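Long-range contacts in uncharacterized protein (Bacteroides ovatus, PDB 4IRT), which is of unknown function but is probably a neuraminidase-like protein with a beta-propeller fold built from BNR-type repeats: residues His31-Tyr36 / Lys50-Ser55; Asp208-Arg213 / Ala238-Arg243; Ser337-Ala342 / Phe360-Trp365. One frame throughout, in Å; residues are numbered along the deposited sequence. Where two conformers were deposited one is given.

Contact 1. Residues His31-Tyr36 / Lys50-Ser55; sequences HGDEQY and KRKLDS
One amide oxygen, Q35 OE1, takes two bonds from R51: R51 NE lies 3.0 Å and R51 NH2 2.9 Å from it. Both donors come from one face of the amide, turned 38° from the guanidinium, whose plane contains the oxygen. Q35 CG is anti to the backbone N (chi1 -178°), and the extended chain lays the amide beside R51. R51 NH1 reaches S55 O at 2.9 Å, and NH2 also forms a salt bridge with E407. An alanine at R51 would probably leave Q35 OE1 without these two donors and E407 without this basic partner. The pair illustrates how a propeller blade is knit: strands 34-40 and 45-52 form an antiparallel hairpin in a four-stranded sheet, with Q35 and R51 a hydrogen-bonded pair. The face carrying E34, Y36, K50 and K52 bears a salt-bridge network. K52 NZ meets D33 OD1 on its syn side at 2.9 Å and E34 OE2 from above the carboxylate plane at 3.1 Å. K50 NZ, bonded to G106 O, donates to Y36 OH at 3.2 Å and weakly to E34 OE1, while K50 CB makes an off-centre CH-pi contact with the Y36 ring. Just past strand 45-52, L53 CD2 packs on Q35 CB at 3.9 Å.

Contact 2. Residues Asp208-Arg213 / Ala238-Arg243; sequences DICYAR and AEYACR. With EDO (1,2-ethanediol), chain M.
The sulfur of C210 is the knob that meets the ring of Y240, resting over one face, offset toward the rim, with SG 3.7 Å from the ring centroid. Its nearest ring atom is Y240 CE2, only 3.3 Å from C210 SG, so the fit is close. SG is carried there by a first torsion that sets it anti to the carbonyl carbon (chi1 -62°), and it sits in the recess between the Y240 ring face and A238 CB, which abuts the sulfur at 3.8 Å. D208 supplies a second bump: its CB lies in the plane of the Y240 ring, at the edge, and its carboxylate stands 81° from that plane, with OD1 held by the backbone N of L244. The Y240 hydroxyl is secured by L235 O and W197 NE1.

At the corner of the chain A241 points its methyl at the other strand, CB lying 3.5 Å from I209 O and more loosely beside I209 CG2 and Y211 CB. E239 OE1 borders the Y211 ring in its plane, near CD2, while OE2 of the same carboxylate bonds T224 and W290.

The backbone breaks register here. I209 N donates to C242 O at 2.9 Å and C242 N returns a bond to I209 O, which A241 N also approaches in a weak, bent bond; the register then shifts by one residue before C210 pairs with Y240. A241 and C242 thus lie opposite the single residue I209: a classic beta bulge, here in strand 239-242, an outermost strand of a four-stranded antiparallel sheet, consistent with a blade of the beta-propeller expected for this family.

Contact 3. Residues Ser337-Ala342 / Phe360-Trp365; sequences SRVSMA and FSVDAW
F360 enters the contact through its backbone, its carbonyl O meeting R338 CG at 3.6 Å, while its side chain sets off away from the other segment. At S361 the hydroxyl turns back on its own chain: with OG anti to the backbone N (chi1 168°), it accepts from D363 N at 3.0 Å, an ST turn, and rests 3.6 Å from S337 CB. V362 supplies the polar tie between the segments, its N donating to S337 O at 2.8 Å with an N-H...O angle of 166°. The CG2 methyl of V362 also touches V339 CG2 at 3.9 Å. D363 follows in a type II' turn from V362 to W365, and its O receives a weak bond from a water that pairs with S337 OG at 2.7 Å. W365 then brings its indole to V339, whose CG2 sits over one face, 3.9 Å from the centroid of the six-membered ring and 11° off its normal. V339 CG1 touches W365 CH2 at 3.6 Å; the indole NE1 is bonded to F383 O. The S337 carbonyl thus gives the loop one directional anchor to this segment, while V339, V362 and W365 add apolar and CH-pi packing.

How the contacts relate
Read from the N terminus, the three contacts come in series, each complete before the next begins; none nests or crosses. Contact 1 closes a hairpin of 13 intervening residues. Contact 2 closes an excursion of 24, almost without strand, and joins the outermost strand 239-242 to strand 206-214. Contact 3 closes a span of 17 that includes strand 353-356, joining the loop before helix 371-377 to the residues leading into strand 340-344. Contacts 1 and 2 lie on opposite sides of the chain's centre, their centres 37 Å apart. Contacts 1 and 3 share neighbours: Q35 and L53 touch helix 371-377, and Q35 bonds H381 of strand 381-385, against which V339 and V362 pack.

Contact 1. Residues His31-Tyr36 / Lys50-Ser55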
ATOM      1  N   HIS A  31     -12.989  -9.890  -6.290  1.00 11.73           N
ATOM      2  CA  HIS A  31     -12.763 -11.240  -6.814  1.00 12.23           C
ATOM      3  C   HIS A  31     -13.993 -11.542  -7.659  1.00 12.63           C
ATOM      4  O   HIS A  31     -15.118 -11.523  -7.157  1.00 13.05           O
ATOM      5  CB  HIS A  31     -12.588 -12.223  -5.666  1.00 11.95           C
ATOM      6  CG  HIS A  31     -12.251 -13.610  -6.097  1.00 12.70           C
ATOM      7  ND1 HIS A  31     -10.993 -13.981  -6.512  1.00 13.01           N
ATOM      8  CD2 HIS A  31     -13.023 -14.723  -6.183  1.00 13.31           C
ATOM      9  CE1 HIS A  31     -11.001 -15.253  -6.849  1.00 13.07           C
ATOM     10  NE2 HIS A  31     -12.216 -15.728  -6.645  1.00 14.43           N
ATOM     11  N   GLY A  32     -13.789 -11.725  -8.952  1.00 13.18           N
ATOM     12  CA  GLY A  32     -14.927 -11.944  -9.862  1.00 13.48           C
ATOM     13  C   GLY A  32     -15.777 -10.676  -9.939  1.00 12.81           C
ATOM     14  O   GLY A  32     -15.258  -9.583 -10.214  1.00 13.14           O
ATOM     15  N   ASP A  33     -17.075 -10.807  -9.714  1.00 13.44           N
ATOM     16  CA  ASP A  33     -17.934  -9.631  -9.666  1.00 14.34           C
ATOM     17  C   ASP A  33     -18.328  -9.201  -8.248  1.00 14.13           C
ATOM     18  O   ASP A  33     -19.296  -8.472  -8.077  1.00 14.12           O
ATOM     19  CB  ASP A  33     -19.160  -9.802 -10.584  1.00 15.53           C
ATOM     20  CG  ASP A  33     -20.220 -10.734 -10.022  1.00 16.77           C
ATOM     21  OD1 ASP A  33     -19.981 -11.470  -9.034  1.00 15.88           O
ATOM     22  OD2 ASP A  33     -21.341 -10.709 -10.583  1.00 17.77           O
ATOM     23  N   GLU A  34     -17.570  -9.647  -7.244  1.00 13.58           N
ATOM     24  CA  GLU A  34     -17.836  -9.281  -5.843  1.00 14.12           C
ATOM     25  C   GLU A  34     -16.693  -8.445  -5.334  1.00 13.36           C
ATOM     26  O   GLU A  34     -15.545  -8.714  -5.648  1.00 14.40           O
ATOM     27  CB  GLU A  34     -17.974 -10.522  -4.987  1.00 15.25           C
ATOM     28  CG  GLU A  34     -19.242 -11.250  -5.377  1.00 18.87           C
ATOM     29  CD  GLU A  34     -19.481 -12.570  -4.682  1.00 24.48           C
ATOM     30  OE1 GLU A  34     -18.552 -13.191  -4.138  1.00 20.35           O
ATOM     31  OE2 GLU A  34     -20.645 -13.000  -4.723  1.00 35.35           O
ATOM     32  N   GLN A  35     -17.007  -7.437  -4.545  1.00 12.98           N
ATOM     33  CA  GLN A  35     -15.975  -6.615  -3.937  1.00 11.74           C
ATOM     34  C   GLN A  35     -16.059  -6.743  -2.424  1.00 11.07           C
ATOM     35  O   GLN A  35     -17.158  -6.733  -1.851  1.00 12.31           O
ATOM     36  CB  GLN A  35     -16.191  -5.167  -4.352  1.00 11.24           C
ATOM     37  CG  GLN A  35     -15.170  -4.190  -3.849  1.00 11.78           C
ATOM     38  CD  GLN A  35     -15.477  -2.808  -4.357  1.00 10.23           C
ATOM     39  OE1 GLN A  35     -16.493  -2.210  -3.996  1.00 11.73           O
ATOM     40  NE2 GLN A  35     -14.624  -2.298  -5.202  1.00 11.05           N
ATOM     41  N   TYR A  36     -14.897  -6.854  -1.817  1.00 10.04           N
ATOM     42  CA  TYR A  36     -14.731  -7.075  -0.402  1.00 10.28           C
ATOM     43  C   TYR A  36     -14.039  -5.887   0.210  1.00  9.87           C
ATOM     44  O   TYR A  36     -13.180  -5.264  -0.424  1.00  8.77           O
ATOM     45  CB  TYR A  36     -13.861  -8.311  -0.151  1.00 10.80           C
ATOM     46  CG  TYR A  36     -14.491  -9.598  -0.599  1.00 12.35           C
ATOM     47  CD1 TYR A  36     -14.407 -10.024  -1.935  1.00 13.71           C
ATOM     48  CD2 TYR A  36     -15.173 -10.403   0.310  1.00 12.90           C
ATOM     49  CE1 TYR A  36     -15.019 -11.196  -2.349  1.00 13.29           C
ATOM     50  CE2 TYR A  36     -15.750 -11.587  -0.089  1.00 14.76           C
ATOM     51  CZ  TYR A  36     -15.666 -11.982  -1.407  1.00 14.76           C
ATOM     52  OH  TYR A  36     -16.273 -13.161  -1.784  1.00 15.47           O
ATOM     53  N   LYS A  50     -18.971  -7.318   1.895  1.00 12.06           N
ATOM     54  CA  LYS A  50     -18.929  -7.607   0.486  1.00 11.86           C
ATOM     55  C   LYS A  50     -20.203  -7.141  -0.204  1.00 12.64           C
ATOM     56  O   LYS A  50     -21.267  -7.037   0.426  1.00 13.31           O
ATOM     57  CB  LYS A  50     -18.717  -9.102   0.234  1.00 13.62           C
ATOM     58  CG  LYS A  50     -19.922  -9.969   0.545  1.00 15.36           C
ATOM     59  CD  LYS A  50     -19.595 -11.460   0.549  1.00 16.69           C
ATOM     60  CE  LYS A  50     -19.318 -11.978  -0.854  1.00 20.27           C
ATOM     61  NZ  LYS A  50     -19.328 -13.470  -0.979  1.00 22.65           N
ATOM     62  N   ARG A  51     -20.069  -6.883  -1.507  1.00 11.88           N
ATOM     63  CA  ARG A  51     -21.180  -6.590  -2.364  1.00 12.51           C
ATOM     64  C   ARG A  51     -20.928  -7.156  -3.756  1.00 12.28           C
ATOM     65  O   ARG A  51     -19.775  -7.427  -4.160  1.00 12.06           O
ATOM     66  CB  ARG A  51     -21.398  -5.079  -2.490  1.00 12.17           C
ATOM     67  CG  ARG A  51     -20.224  -4.311  -3.082  1.00 11.89           C
ATOM     68  CD  ARG A  51     -20.634  -3.005  -3.744  1.00 12.19           C
ATOM     69  NE  ARG A  51     -19.468  -2.236  -4.213  1.00 11.88           N
ATOM     70  CZ  ARG A  51     -19.536  -1.179  -5.029  1.00 13.10           C
ATOM     71  NH1 ARG A  51     -20.714  -0.754  -5.493  1.00 14.12           N
ATOM     72  NH2 ARG A  51     -18.438  -0.509  -5.363  1.00 11.87           N
ATOM     73  N   LYS A  52     -22.009  -7.269  -4.522  1.00 13.36           N
ATOM     74  CA  LYS A  52     -21.884  -7.338  -5.979  1.00 13.26           C
ATOM     75  C   LYS A  52     -21.514  -5.970  -6.504  1.00 13.24           C
ATOM     76  O   LYS A  52     -22.054  -4.946  -6.050  1.00 13.44           O
ATOM     77  CB  LYS A  52     -23.181  -7.808  -6.625  1.00 14.98           C
ATOM     78  CG  LYS A  52     -23.515  -9.227  -6.252  1.00 15.54           C
ATOM     79  CD  LYS A  52     -22.565 -10.202  -6.941  1.00 17.34           C
ATOM     80  CE  LYS A  52     -23.031 -11.635  -6.769  1.00 21.31           C
ATOM     81  NZ  LYS A  52     -22.099 -12.617  -7.389  1.00 23.85           N
ATOM     82  N   LEU A  53     -20.580  -5.941  -7.445  1.00 13.16           N
ATOM     83  CA  LEU A  53     -20.173  -4.671  -8.054  1.00 14.30           C
ATOM     84  C   LEU A  53     -21.318  -3.907  -8.753  1.00 15.26           C
ATOM     85  O   LEU A  53     -21.246  -2.686  -8.911  1.00 16.05           O
ATOM     86  CB  LEU A  53     -19.010  -4.886  -9.011  1.00 14.31           C
ATOM     87  CG  LEU A  53     -17.648  -5.052  -8.356  1.00 14.69           C
ATOM     88  CD1 LEU A  53     -16.645  -5.664  -9.309  1.00 15.24           C
ATOM     89  CD2 LEU A  53     -17.137  -3.735  -7.825  1.00 14.74           C
ATOM     90  N   ASP A  54     -22.371  -4.610  -9.145  1.00 15.77           N
ATOM     91  CA  ASP A  54     -23.519  -3.981  -9.800  1.00 19.23           C
ATOM     92  C   ASP A  54     -24.609  -3.558  -8.809  1.00 18.89           C
ATOM     93  O   ASP A  54     -25.712  -3.225  -9.216  1.00 20.18           O
ATOM     94  CB  ASP A  54     -24.098  -4.913 -10.883  1.00 20.71           C
ATOM     95  CG  ASP A  54     -24.802  -6.144 -10.319  1.00 26.26           C
ATOM     96  OD1 ASP A  54     -25.011  -6.255  -9.093  1.00 28.42           O
ATOM     97  OD2 ASP A  54     -25.195  -7.018 -11.131  1.00 35.14           O
ATOM     98  N   SER A  55     -24.312  -3.647  -7.512  1.00 15.41           N
ATOM     99  CA  SER A  55     -25.197  -3.233  -6.454  1.00 15.63           C
ATOM    100  C   SER A  55     -24.506  -2.229  -5.487  1.00 15.56           C
ATOM    101  O   SER A  55     -23.279  -2.120  -5.444  1.00 14.30           O
ATOM    102  CB  SER A  55     -25.628  -4.493  -5.670  1.00 16.86           C
ATOM    103  OG  SER A  55     -26.452  -4.170  -4.570  1.00 17.46           O
TER
HETATM  104  O   HOH W   1     -21.842  -7.468  -9.931  1.00 24.26           O

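Contact 2. Residues Asp208-Arg213 / Ala238-Arg243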
ATOM      1  N   ASP A 208      17.330   7.847  -0.933  1.00 11.10           N
ATOM      2  CA  ASP A 208      17.324   7.012  -2.142  1.00 11.19           C
ATOM      3  C   ASP A 208      16.028   6.229  -2.378  1.00 10.92           C
ATOM      4  O   ASP A 208      15.243   6.001  -1.457  1.00 10.11           O
ATOM      5  CB  ASP A 208      18.529   6.038  -2.132  1.00 11.64           C
ATOM      6  CG  ASP A 208      19.859   6.767  -2.124  1.00 12.55           C
ATOM      7  OD1 ASP A 208      20.061   7.697  -2.947  1.00 13.52           O
ATOM      8  OD2 ASP A 208      20.718   6.419  -1.281  1.00 13.53           O
ATOM      9  N   ILE A 209      15.813   5.880  -3.644  1.00  9.87           N
ATOM     10  CA  ILE A 209      14.774   4.957  -4.075  1.00 10.41           C
ATOM     11  C   ILE A 209      15.418   3.839  -4.877  1.00 10.60           C
ATOM     12  O   ILE A 209      16.040   4.089  -5.932  1.00 11.00           O
ATOM     13  CB  ILE A 209      13.678   5.651  -4.926  1.00 10.41           C
ATOM     14  CG1 ILE A 209      13.120   6.876  -4.168  1.00 10.78           C
ATOM     15  CG2 ILE A 209      12.567   4.653  -5.262  1.00 10.61           C
ATOM     16  CD1 ILE A 209      11.969   7.604  -4.844  1.00 10.77           C
ATOM     17  N   CYS A 210      15.236   2.614  -4.403  1.00 10.32           N
ATOM     18  CA  CYS A 210      15.866   1.432  -4.996  1.00 10.61           C
ATOM     19  C   CYS A 210      14.790   0.478  -5.549  1.00 10.42           C
ATOM     20  O   CYS A 210      13.628   0.585  -5.211  1.00 10.63           O
ATOM     21  CB  CYS A 210      16.722   0.700  -3.953  1.00 11.48           C
ATOM     22  SG  CYS A 210      18.116   1.675  -3.297  1.00 13.18           S
ATOM     23  N   TYR A 211      15.194  -0.490  -6.366  1.00 10.83           N
ATOM     24  CA  TYR A 211      14.236  -1.297  -7.114  1.00 10.93           C
ATOM     25  C   TYR A 211      14.764  -2.708  -7.364  1.00 10.92           C
ATOM     26  O   TYR A 211      15.937  -2.885  -7.604  1.00 11.66           O
ATOM     27  CB  TYR A 211      13.948  -0.634  -8.455  1.00 11.26           C
ATOM     28  CG  TYR A 211      13.046  -1.452  -9.344  1.00 10.96           C
ATOM     29  CD1 TYR A 211      11.657  -1.429  -9.165  1.00 10.98           C
ATOM     30  CD2 TYR A 211      13.560  -2.234 -10.358  1.00 10.93           C
ATOM     31  CE1 TYR A 211      10.823  -2.192  -9.963  1.00 10.45           C
ATOM     32  CE2 TYR A 211      12.732  -3.015 -11.147  1.00 11.56           C
ATOM     33  CZ  TYR A 211      11.363  -2.971 -10.971  1.00 11.25           C
ATOM     34  OH  TYR A 211      10.514  -3.694 -11.784  1.00 11.46           O
ATOM     35  N   ALA A 212      13.864  -3.682  -7.343  1.00 11.26           N
ATOM     36  CA  ALA A 212      14.145  -5.007  -7.814  1.00 10.82           C
ATOM     37  C   ALA A 212      12.863  -5.644  -8.295  1.00 11.27           C
ATOM     38  O   ALA A 212      11.786  -5.199  -7.923  1.00 12.00           O
ATOM     39  CB  ALA A 212      14.755  -5.846  -6.700  1.00 11.57           C
ATOM     40  N   ARG A 213      12.989  -6.656  -9.140  1.00 10.93           N
ATOM     41  CA  ARG A 213      11.819  -7.451  -9.566  1.00 10.92           C
ATOM     42  C   ARG A 213      12.118  -8.931  -9.718  1.00 12.32           C
ATOM     43  O   ARG A 213      13.247  -9.325  -9.961  1.00 12.86           O
ATOM     44  CB  ARG A 213      11.208  -6.893 -10.848  1.00 11.45           C
ATOM     45  CG  ARG A 213      12.176  -6.793 -12.030  1.00 12.48           C
ATOM     46  CD  ARG A 213      11.366  -6.466 -13.279  1.00 13.31           C
ATOM     47  NE  ARG A 213      12.173  -6.051 -14.434  1.00 14.12           N
ATOM     48  CZ  ARG A 213      12.083  -4.879 -15.041  1.00 13.14           C
ATOM     49  NH1 ARG A 213      11.268  -3.928 -14.593  1.00 12.68           N
ATOM     50  NH2 ARG A 213      12.832  -4.650 -16.098  1.00 13.80           N
ATOM     51  N   ALA A 238      22.359  -2.528  -4.692  1.00 13.30           N
ATOM     52  CA  ALA A 238      20.986  -2.194  -5.067  1.00 12.36           C
ATOM     53  C   ALA A 238      20.968  -1.382  -6.358  1.00 12.21           C
ATOM     54  O   ALA A 238      21.880  -0.591  -6.600  1.00 11.38           O
ATOM     55  CB  ALA A 238      20.322  -1.402  -3.961  1.00 12.96           C
ATOM     56  N   GLU A 239      19.895  -1.548  -7.134  1.00 11.94           N
ATOM     57  CA  GLU A 239      19.628  -0.701  -8.260  1.00 11.45           C
ATOM     58  C   GLU A 239      19.002   0.592  -7.741  1.00 11.51           C
ATOM     59  O   GLU A 239      17.967   0.555  -7.083  1.00 11.43           O
ATOM     60  CB  GLU A 239      18.691  -1.365  -9.282  1.00 11.48           C
ATOM     61  CG  GLU A 239      18.443  -0.442 -10.480  1.00 11.64           C
ATOM     62  CD  GLU A 239      17.576  -1.004 -11.582  1.00 12.14           C
ATOM     63  OE1 GLU A 239      17.065  -2.158 -11.486  1.00 11.62           O
ATOM     64  OE2 GLU A 239      17.414  -0.241 -12.577  1.00 13.03           O
ATOM     65  N   TYR A 240      19.602   1.735  -8.077  1.00 12.00           N
ATOM     66  CA  TYR A 240      19.043   3.029  -7.710  1.00 12.24           C
ATOM     67  C   TYR A 240      18.128   3.556  -8.804  1.00 12.87           C
ATOM     68  O   TYR A 240      18.581   4.014  -9.857  1.00 12.92           O
ATOM     69  CB  TYR A 240      20.170   4.005  -7.329  1.00 12.77           C
ATOM     70  CG  TYR A 240      20.753   3.552  -5.995  1.00 14.27           C
ATOM     71  CD1 TYR A 240      21.687   2.501  -5.938  1.00 15.17           C
ATOM     72  CD2 TYR A 240      20.283   4.073  -4.800  1.00 13.99           C
ATOM     73  CE1 TYR A 240      22.159   2.017  -4.719  1.00 15.81           C
ATOM     74  CE2 TYR A 240      20.772   3.616  -3.574  1.00 15.04           C
ATOM     75  CZ  TYR A 240      21.702   2.583  -3.543  1.00 15.18           C
ATOM     76  OH  TYR A 240      22.135   2.118  -2.323  1.00 15.56           O
ATOM     77  N   ALA A 241      16.838   3.536  -8.519  1.00 13.27           N
ATOM     78  CA  ALA A 241      15.855   4.165  -9.394  1.00 12.90           C
ATOM     79  C   ALA A 241      15.968   5.692  -9.358  1.00 13.66           C
ATOM     80  O   ALA A 241      15.800   6.358 -10.389  1.00 13.52           O
ATOM     81  CB  ALA A 241      14.453   3.729  -9.036  1.00 12.11           C
ATOM     82  N   CYS A 242      16.268   6.236  -8.186  1.00 13.55           N
ATOM     83  CA  CYS A 242      16.451   7.679  -8.038  1.00 14.45           C
ATOM     84  C   CYS A 242      17.334   7.924  -6.845  1.00 14.92           C
ATOM     85  O   CYS A 242      16.984   7.530  -5.704  1.00 14.66           O
ATOM     86  CB  CYS A 242      15.113   8.415  -7.913  1.00 15.62           C
ATOM     87  SG  CYS A 242      15.246  10.237  -8.015  1.00 16.70           S
ATOM     88  N   ARG A 243      18.483   8.558  -7.099  1.00 13.60           N
ATOM     89  CA  ARG A 243      19.380   8.936  -6.017  0.50 14.41           C
ATOM     90  C   ARG A 243      18.935  10.233  -5.379  1.00 13.43           C
ATOM     91  O   ARG A 243      18.840  11.263  -6.036  1.00 13.77           O
ATOM     92  CB  ARG A 243      20.819   9.066  -6.487  0.50 15.70           C
ATOM     93  CG  ARG A 243      21.422   7.726  -6.824  0.50 17.77           C
ATOM     94  CD  ARG A 243      22.839   7.603  -6.333  0.50 20.54           C
ATOM     95  NE  ARG A 243      23.449   6.454  -6.969  0.50 21.20           N
ATOM     96  CZ  ARG A 243      23.922   5.413  -6.314  0.50 20.43           C
ATOM     97  NH1 ARG A 243      23.891   5.392  -4.995  0.50 20.03           N
ATOM     98  NH2 ARG A 243      24.449   4.412  -6.996  0.50 22.08           N
TER
HETATM   99  C1  EDO M 512      15.323  -7.936 -16.306  1.00 30.85           C
HETATM  100  O1  EDO M 512      14.535  -7.518 -15.170  1.00 19.84           O
HETATM  101  C2  EDO M 512      14.496  -8.137 -17.575  1.00 35.16           C
HETATM  102  O2  EDO M 512      13.839  -6.911 -17.919  1.00 28.60           O

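Contact 3. Residues Ser337-Ala342 / Phe360-Trp365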
ATOM      1  N   SER A 337      -7.782  19.311   2.044  1.00 11.16           N
ATOM      2  CA  SER A 337      -7.723  17.896   2.447  1.00 10.79           C
ATOM      3  C   SER A 337      -8.846  17.068   1.840  1.00 11.05           C
ATOM      4  O   SER A 337      -9.340  16.105   2.441  1.00 10.91           O
ATOM      5  CB  SER A 337      -7.633  17.762   3.980  1.00 11.51           C
ATOM      6  OG  SER A 337      -6.613  18.621   4.478  1.00 11.41           O
ATOM      7  N   ARG A 338      -9.236  17.422   0.614  1.00 11.87           N
ATOM      8  CA  ARG A 338     -10.170  16.605  -0.148  0.50 12.27           C
ATOM      9  C   ARG A 338      -9.429  15.391  -0.713  1.00 11.58           C
ATOM     10  O   ARG A 338      -8.197  15.314  -0.648  1.00 10.83           O
ATOM     11  CB  ARG A 338     -10.800  17.464  -1.251  0.50 14.14           C
ATOM     12  CG  ARG A 338     -11.654  18.595  -0.658  0.50 16.55           C
ATOM     13  CD  ARG A 338     -12.106  19.607  -1.695  0.50 20.47           C
ATOM     14  NE  ARG A 338     -13.013  20.601  -1.119  0.50 23.08           N
ATOM     15  CZ  ARG A 338     -12.631  21.798  -0.681  0.50 25.02           C
ATOM     16  NH1 ARG A 338     -11.357  22.171  -0.739  0.50 22.79           N
ATOM     17  NH2 ARG A 338     -13.531  22.624  -0.177  0.50 26.80           N
ATOM     18  N   VAL A 339     -10.168  14.419  -1.233  1.00 10.94           N
ATOM     19  CA  VAL A 339      -9.544  13.391  -2.054  1.00 10.44           C
ATOM     20  C   VAL A 339      -9.266  14.103  -3.360  1.00 10.62           C
ATOM     21  O   VAL A 339     -10.170  14.719  -3.922  1.00 11.40           O
ATOM     22  CB  VAL A 339     -10.463  12.195  -2.311  1.00 10.75           C
ATOM     23  CG1 VAL A 339      -9.794  11.220  -3.253  1.00 11.36           C
ATOM     24  CG2 VAL A 339     -10.798  11.527  -0.996  1.00 10.50           C
ATOM     25  N   SER A 340      -8.025  14.061  -3.830  1.00 10.29           N
ATOM     26  CA  SER A 340      -7.678  14.743  -5.072  1.00 10.67           C
ATOM     27  C   SER A 340      -7.038  13.786  -6.047  1.00 10.35           C
ATOM     28  O   SER A 340      -6.539  12.720  -5.640  1.00 10.42           O
ATOM     29  CB  SER A 340      -6.769  15.932  -4.790  1.00 11.91           C
ATOM     30  OG  SER A 340      -7.391  16.921  -3.957  1.00 12.59           O
HETATM   31  N   MSE A 341      -7.067  14.154  -7.337  1.00 10.75           N
HETATM   32  CA  MSE A 341      -6.469  13.352  -8.395  1.00 11.52           C
HETATM   33  C   MSE A 341      -5.706  14.225  -9.349  1.00 11.17           C
HETATM   34  O   MSE A 341      -6.179  15.291  -9.741  1.00 12.93           O
HETATM   35  CB  MSE A 341      -7.499  12.536  -9.181  1.00 12.17           C
HETATM   36  CG  MSE A 341      -6.894  11.714 -10.322  1.00 13.67           C
HETATM   37 SE   MSE A 341      -8.322  10.480 -10.949  0.75 17.79          SE
HETATM   38  CE  MSE A 341      -8.977  11.840 -12.131  1.00 17.37           C
ATOM     39  N   ALA A 342      -4.525  13.760  -9.746  1.00 10.72           N
ATOM     40  CA  ALA A 342      -3.783  14.356 -10.837  1.00 11.30           C
ATOM     41  C   ALA A 342      -3.685  13.351 -11.985  1.00 11.53           C
ATOM     42  O   ALA A 342      -3.495  12.153 -11.760  1.00 10.85           O
ATOM     43  CB  ALA A 342      -2.401  14.800 -10.371  1.00 11.49           C
ATOM     44  N   PHE A 360     -15.689  17.382   0.217  1.00 14.55           N
ATOM     45  CA  PHE A 360     -15.447  17.471   1.667  1.00 13.38           C
ATOM     46  C   PHE A 360     -14.041  17.008   2.043  1.00 12.27           C
ATOM     47  O   PHE A 360     -13.430  16.206   1.341  1.00 11.50           O
ATOM     48  CB  PHE A 360     -16.495  16.645   2.476  1.00 13.19           C
ATOM     49  CG  PHE A 360     -16.559  15.196   2.099  1.00 13.34           C
ATOM     50  CD1 PHE A 360     -15.738  14.257   2.690  1.00 13.05           C
ATOM     51  CD2 PHE A 360     -17.454  14.766   1.108  1.00 13.86           C
ATOM     52  CE1 PHE A 360     -15.803  12.912   2.338  1.00 13.51           C
ATOM     53  CE2 PHE A 360     -17.526  13.421   0.742  1.00 13.35           C
ATOM     54  CZ  PHE A 360     -16.689  12.489   1.361  1.00 13.54           C
ATOM     55  N   SER A 361     -13.567  17.496   3.182  1.00 11.55           N
ATOM     56  CA  SER A 361     -12.264  17.107   3.747  1.00 11.32           C
ATOM     57  C   SER A 361     -12.316  15.718   4.329  1.00 10.72           C
ATOM     58  O   SER A 361     -13.260  15.374   5.039  1.00 11.03           O
ATOM     59  CB  SER A 361     -11.873  18.055   4.883  1.00 11.73           C
ATOM     60  OG  SER A 361     -10.787  17.538   5.611  1.00 11.21           O
ATOM     61  N   VAL A 362     -11.298  14.932   4.048  1.00  9.71           N
ATOM     62  CA  VAL A 362     -11.095  13.628   4.676  1.00  9.80           C
ATOM     63  C   VAL A 362      -9.917  13.651   5.651  1.00  9.58           C
ATOM     64  O   VAL A 362      -9.494  12.600   6.143  1.00  9.15           O
ATOM     65  CB  VAL A 362     -10.913  12.505   3.625  1.00  9.58           C
ATOM     66  CG1 VAL A 362     -12.244  12.152   2.986  1.00 10.31           C
ATOM     67  CG2 VAL A 362      -9.879  12.883   2.555  1.00  9.80           C
ATOM     68  N   ASP A 363      -9.416  14.866   5.919  1.00 10.21           N
ATOM     69  CA  ASP A 363      -8.356  15.163   6.878  1.00 10.85           C
ATOM     70  C   ASP A 363      -7.118  14.243   6.786  1.00 11.01           C
ATOM     71  O   ASP A 363      -6.327  14.386   5.859  1.00 12.02           O
ATOM     72  CB  ASP A 363      -8.937  15.233   8.292  1.00 11.47           C
ATOM     73  CG  ASP A 363      -7.953  15.784   9.315  1.00 14.18           C
ATOM     74  OD1 ASP A 363      -7.013  16.517   8.955  1.00 16.04           O
ATOM     75  OD2 ASP A 363      -8.123  15.510  10.492  1.00 14.92           O
ATOM     76  N   ALA A 364      -6.972  13.288   7.704  1.00 10.94           N
ATOM     77  CA  ALA A 364      -5.737  12.453   7.778  1.00 10.53           C
ATOM     78  C   ALA A 364      -5.726  11.255   6.836  1.00  9.93           C
ATOM     79  O   ALA A 364      -4.753  10.492   6.802  1.00  9.34           O
ATOM     80  CB  ALA A 364      -5.538  11.981   9.200  1.00 12.54           C
ATOM     81  N   TRP A 365      -6.809  11.070   6.104  1.00  9.66           N
ATOM     82  CA  TRP A 365      -6.930  10.002   5.114  1.00  9.29           C
ATOM     83  C   TRP A 365      -5.725   9.950   4.157  1.00  9.10           C
ATOM     84  O   TRP A 365      -5.198  10.998   3.735  1.00  8.27           O
ATOM     85  CB  TRP A 365      -8.203  10.226   4.294  1.00  9.59           C
ATOM     86  CG  TRP A 365      -8.431   9.331   3.097  1.00  8.82           C
ATOM     87  CD1 TRP A 365      -9.134   8.182   3.098  1.00  8.66           C
ATOM     88  CD2 TRP A 365      -8.049   9.561   1.733  1.00  9.00           C
ATOM     89  NE1 TRP A 365      -9.184   7.649   1.856  1.00  9.92           N
ATOM     90  CE2 TRP A 365      -8.529   8.475   0.987  1.00  8.61           C
ATOM     91  CE3 TRP A 365      -7.308  10.550   1.075  1.00  8.72           C
ATOM     92  CZ2 TRP A 365      -8.334   8.362  -0.380  1.00  8.83           C
ATOM     93  CZ3 TRP A 365      -7.104  10.425  -0.292  1.00  8.44           C
ATOM     94  CH2 TRP A 365      -7.638   9.352  -1.002  1.00  8.37           C
TER
HETATM   95  O   HOH W   2      -4.498  17.264   5.386  1.00 30.44           O